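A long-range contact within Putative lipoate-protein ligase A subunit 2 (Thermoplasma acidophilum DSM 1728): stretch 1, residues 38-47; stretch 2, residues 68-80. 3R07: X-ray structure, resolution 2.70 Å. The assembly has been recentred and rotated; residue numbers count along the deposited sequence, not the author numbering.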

# COMPACT_ATOMS: atom_id res chain seq x y z
N ASP B 38 0.74 4.63 8.36
CA ASP B 38 0.52 4.73 6.93
C ASP B 38 1.66 5.58 6.34
O ASP B 38 1.66 6.82 6.42
CB ASP B 38 -0.88 5.31 6.73
CG ASP B 38 -1.13 5.86 5.35
OD1 ASP B 38 -0.26 5.75 4.43
OD2 ASP B 38 -2.23 6.44 5.17
N PHE B 39 2.65 4.90 5.80
CA PHE B 39 3.76 5.58 5.16
C PHE B 39 4.61 4.60 4.37
O PHE B 39 4.40 3.38 4.39
CB PHE B 39 4.61 6.35 6.19
CG PHE B 39 5.10 5.51 7.35
CD1 PHE B 39 6.33 4.87 7.29
CD2 PHE B 39 4.34 5.38 8.51
CE1 PHE B 39 6.78 4.10 8.36
CE2 PHE B 39 4.79 4.62 9.57
CZ PHE B 39 6.01 3.97 9.49
N PHE B 40 5.58 5.17 3.67
CA PHE B 40 6.55 4.41 2.92
C PHE B 40 7.93 4.71 3.46
O PHE B 40 8.20 5.82 3.90
CB PHE B 40 6.48 4.80 1.46
CG PHE B 40 5.15 4.53 0.85
CD1 PHE B 40 4.85 3.27 0.33
CD2 PHE B 40 4.19 5.52 0.79
CE1 PHE B 40 3.63 3.02 -0.25
CE2 PHE B 40 2.94 5.27 0.21
CZ PHE B 40 2.67 4.02 -0.32
N MET B 41 8.78 3.70 3.42
CA MET B 41 10.09 3.79 3.98
C MET B 41 10.91 2.71 3.33
O MET B 41 10.58 1.51 3.42
CB MET B 41 10.04 3.55 5.49
CG MET B 41 11.39 3.64 6.18
SD MET B 41 11.24 3.47 7.97
CE MET B 41 10.57 5.06 8.50
N PHE B 42 11.98 3.14 2.66
CA PHE B 42 12.95 2.23 2.06
C PHE B 42 14.35 2.56 2.58
O PHE B 42 14.72 3.73 2.65
CB PHE B 42 12.91 2.31 0.53
CG PHE B 42 11.52 2.34 -0.03
CD1 PHE B 42 10.89 1.16 -0.43
CD2 PHE B 42 10.83 3.55 -0.15
CE1 PHE B 42 9.59 1.19 -0.94
CE2 PHE B 42 9.52 3.57 -0.67
CZ PHE B 42 8.91 2.40 -1.06
N PRO B 43 15.11 1.52 2.97
CA PRO B 43 14.63 0.14 2.99
C PRO B 43 13.45 -0.04 3.96
O PRO B 43 13.24 0.80 4.82
CB PRO B 43 15.86 -0.68 3.42
CG PRO B 43 17.02 0.21 3.14
CD PRO B 43 16.51 1.62 3.39
N GLU B 44 12.68 -1.12 3.81
CA GLU B 44 11.47 -1.28 4.60
C GLU B 44 11.82 -1.63 6.06
O GLU B 44 11.15 -1.18 6.99
CB GLU B 44 10.51 -2.32 3.96
CG GLU B 44 9.97 -1.94 2.56
CD GLU B 44 10.92 -2.32 1.38
OE1 GLU B 44 12.14 -2.57 1.60
OE2 GLU B 44 10.46 -2.38 0.22
N ASP B 45 12.87 -2.42 6.25
CA ASP B 45 13.27 -2.81 7.61
C ASP B 45 14.11 -1.77 8.35
O ASP B 45 14.55 -2.01 9.46
CB ASP B 45 13.92 -4.19 7.63
CG ASP B 45 15.07 -4.30 6.65
OD1 ASP B 45 15.00 -3.68 5.55
OD2 ASP B 45 16.04 -5.04 6.97
N SER B 46 14.29 -0.61 7.73
CA SER B 46 14.76 0.58 8.43
C SER B 46 13.85 1.01 9.59
O SER B 46 14.30 1.68 10.52
CB SER B 46 14.88 1.74 7.44
OG SER B 46 15.89 1.46 6.48
N ILE B 47 12.57 0.65 9.54
CA ILE B 47 11.68 0.89 10.65
C ILE B 47 12.17 0.18 11.90
O ILE B 47 12.02 0.69 13.00
CB ILE B 47 10.22 0.48 10.32
CG1 ILE B 47 9.24 1.11 11.31
CG2 ILE B 47 10.06 -1.03 10.25
CD1 ILE B 47 9.21 2.64 11.26
N ASP B 68 20.36 11.47 12.60
CA ASP B 68 21.38 10.44 12.36
C ASP B 68 20.85 9.41 11.37
O ASP B 68 21.40 9.27 10.27
CB ASP B 68 21.84 9.79 13.68
CG ASP B 68 22.44 8.37 13.49
OD1 ASP B 68 22.20 7.72 12.45
OD2 ASP B 68 23.13 7.88 14.42
N PHE B 69 19.79 8.70 11.79
CA PHE B 69 19.01 7.71 11.04
C PHE B 69 18.83 8.06 9.56
O PHE B 69 19.21 7.27 8.69
CB PHE B 69 17.65 7.59 11.73
CG PHE B 69 16.65 6.69 11.04
CD1 PHE B 69 16.84 5.32 11.01
CD2 PHE B 69 15.49 7.23 10.50
CE1 PHE B 69 15.91 4.50 10.42
CE2 PHE B 69 14.56 6.41 9.90
CZ PHE B 69 14.77 5.04 9.86
N TYR B 70 18.26 9.23 9.31
CA TYR B 70 18.17 9.79 7.96
C TYR B 70 19.54 9.94 7.22
O TYR B 70 19.63 9.63 6.02
CB TYR B 70 17.41 11.11 8.00
CG TYR B 70 15.90 10.98 7.98
CD1 TYR B 70 15.19 11.14 6.80
CD2 TYR B 70 15.19 10.71 9.15
CE1 TYR B 70 13.79 11.04 6.77
CE2 TYR B 70 13.78 10.60 9.13
CZ TYR B 70 13.10 10.77 7.93
OH TYR B 70 11.72 10.67 7.89
N ASN B 71 20.58 10.41 7.91
CA ASN B 71 21.93 10.50 7.30
C ASN B 71 22.57 9.15 6.92
O ASN B 71 23.65 9.13 6.32
CB ASN B 71 22.89 11.30 8.19
CG ASN B 71 22.39 12.70 8.50
OD1 ASN B 71 21.70 13.32 7.70
ND2 ASN B 71 22.72 13.19 9.68
N GLN B 72 21.92 8.04 7.28
CA GLN B 72 22.34 6.74 6.74
C GLN B 72 21.63 6.46 5.42
O GLN B 72 21.79 5.39 4.85
CB GLN B 72 22.09 5.59 7.73
CG GLN B 72 23.09 5.54 8.87
CD GLN B 72 22.48 4.98 10.14
OE1 GLN B 72 22.51 3.77 10.39
NE2 GLN B 72 21.93 5.86 10.96
N GLY B 73 20.86 7.45 4.95
CA GLY B 73 20.22 7.43 3.64
C GLY B 73 18.93 6.63 3.59
O GLY B 73 18.87 5.60 2.93
N VAL B 74 17.89 7.12 4.28
CA VAL B 74 16.59 6.46 4.30
C VAL B 74 15.59 7.32 3.52
O VAL B 74 15.57 8.54 3.67
CB VAL B 74 16.14 6.16 5.77
CG1 VAL B 74 14.70 5.66 5.84
CG2 VAL B 74 17.05 5.11 6.41
N ILE B 75 14.78 6.69 2.68
CA ILE B 75 13.83 7.42 1.83
C ILE B 75 12.40 7.25 2.36
O ILE B 75 11.88 6.14 2.46
CB ILE B 75 13.92 6.99 0.33
CG1 ILE B 75 15.38 6.93 -0.14
CG2 ILE B 75 13.11 7.92 -0.56
CD1 ILE B 75 15.98 5.50 -0.19
N THR B 76 11.76 8.37 2.67
CA THR B 76 10.49 8.33 3.38
C THR B 76 9.50 9.29 2.73
O THR B 76 9.09 10.27 3.35
CB THR B 76 10.69 8.65 4.88
OG1 THR B 76 11.61 7.72 5.47
CG2 THR B 76 9.40 8.54 5.63
N PRO B 77 9.11 9.00 1.47
CA PRO B 77 8.34 9.88 0.59
C PRO B 77 7.17 10.57 1.25
O PRO B 77 6.31 9.90 1.80
CB PRO B 77 7.83 8.92 -0.48
CG PRO B 77 8.92 7.95 -0.61
CD PRO B 77 9.41 7.72 0.80
N GLY B 78 7.14 11.90 1.17
CA GLY B 78 6.04 12.71 1.73
C GLY B 78 5.99 12.73 3.25
O GLY B 78 4.99 13.17 3.85
N VAL B 79 7.06 12.25 3.88
CA VAL B 79 7.21 12.25 5.32
C VAL B 79 8.62 12.76 5.60
O VAL B 79 9.62 12.05 5.42
CB VAL B 79 6.95 10.85 5.96
CG1 VAL B 79 7.27 10.85 7.43
CG2 VAL B 79 5.51 10.42 5.78
N GLU B 80 8.68 14.01 6.05
CA GLU B 80 9.92 14.68 6.41
C GLU B 80 10.47 14.16 7.74
O GLU B 80 9.74 13.53 8.51
CB GLU B 80 9.65 16.19 6.48
CG GLU B 80 9.34 16.84 5.13
CD GLU B 80 10.58 17.04 4.27
OE1 GLU B 80 11.31 18.05 4.49
OE2 GLU B 80 10.83 16.21 3.36

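The apolar centre of the contact is built from side chains that flank a short pairing of two extended segments, residues 39-42 and 74-77. Phe40, Phe42 and Pro77 form its central group: Phe42 CE2 approaches Pro77 CD at 4.4 Å, and the proline carbon sits at the edge of the phenyl ring. The same Pro77 CD lies 4.2 Å from Phe40 CB, so the pyrrolidine ring touches Phe40 and Phe42, two residues apart along stretch 1. Phe40 contributes the base of its side chain, since the end of its ring leads away from stretch 2. Met41 packs against Val74 and Phe69. With chi1 and chi2 both t, its side chain is extended, so that Met41 CG comes within 3.9 Å of Val74 CG1 and Met41 SD reaches to 4.3 Å from CZ of Phe69. The sulfur meets the Phe69 ring at its edge, near the ring plane, and the thioether, valine methyl and aromatic carbons bury one another in van der Waals contact. Further along, Phe39 CB packs on Val79 CG2 at 4.2 Å, both CA-to-CB bonds pointing toward the opposite stretch.

The backbones hold these side chains in register. Phe42 and Ile75 form a single antiparallel bridge, their CA atoms 5.3 Å apart, with two nearly linear hydrogen bonds: Phe42 N donates to Ile75 O and Ile75 N donates to Phe42 O, each at 3.0 Å. Beside the bridge, two CA-H...O contacts continue the pairing, from Met41 CA to Ile75 O (3.3 Å) and from Thr76 CA to Phe40 O (3.4 Å). Ile75 O thus receives both an amide hydrogen and a CA hydrogen. From Thr76 to Val79 the chain makes a type II turn, closed by the hydrogen bond from Val79 N to Thr76 O at 2.9 Å; Gly78 adopts the positive phi, favourable to glycine, within this turn.

Toward the polar edge, stretch 1 leaves the bridge through the cis peptide bond before Pro43 and enters a type I turn ending at Ser46. Ser46 OG donates a weak hydrogen bond to Pro43 O (3.2 Å), while the same OG lies 3.8 Å from Val74 CG2 in simple van der Waals contact. Its carbonyl oxygen, Ser46 O, approaches Phe69 CE1 at 3.2 Å near the plane of the ring, where the slightly positive aromatic hydrogens face the oxygen. Outside this margin, Glu44 and Asp45 make no contact with stretch 2, and their carboxylates take no part in the interface.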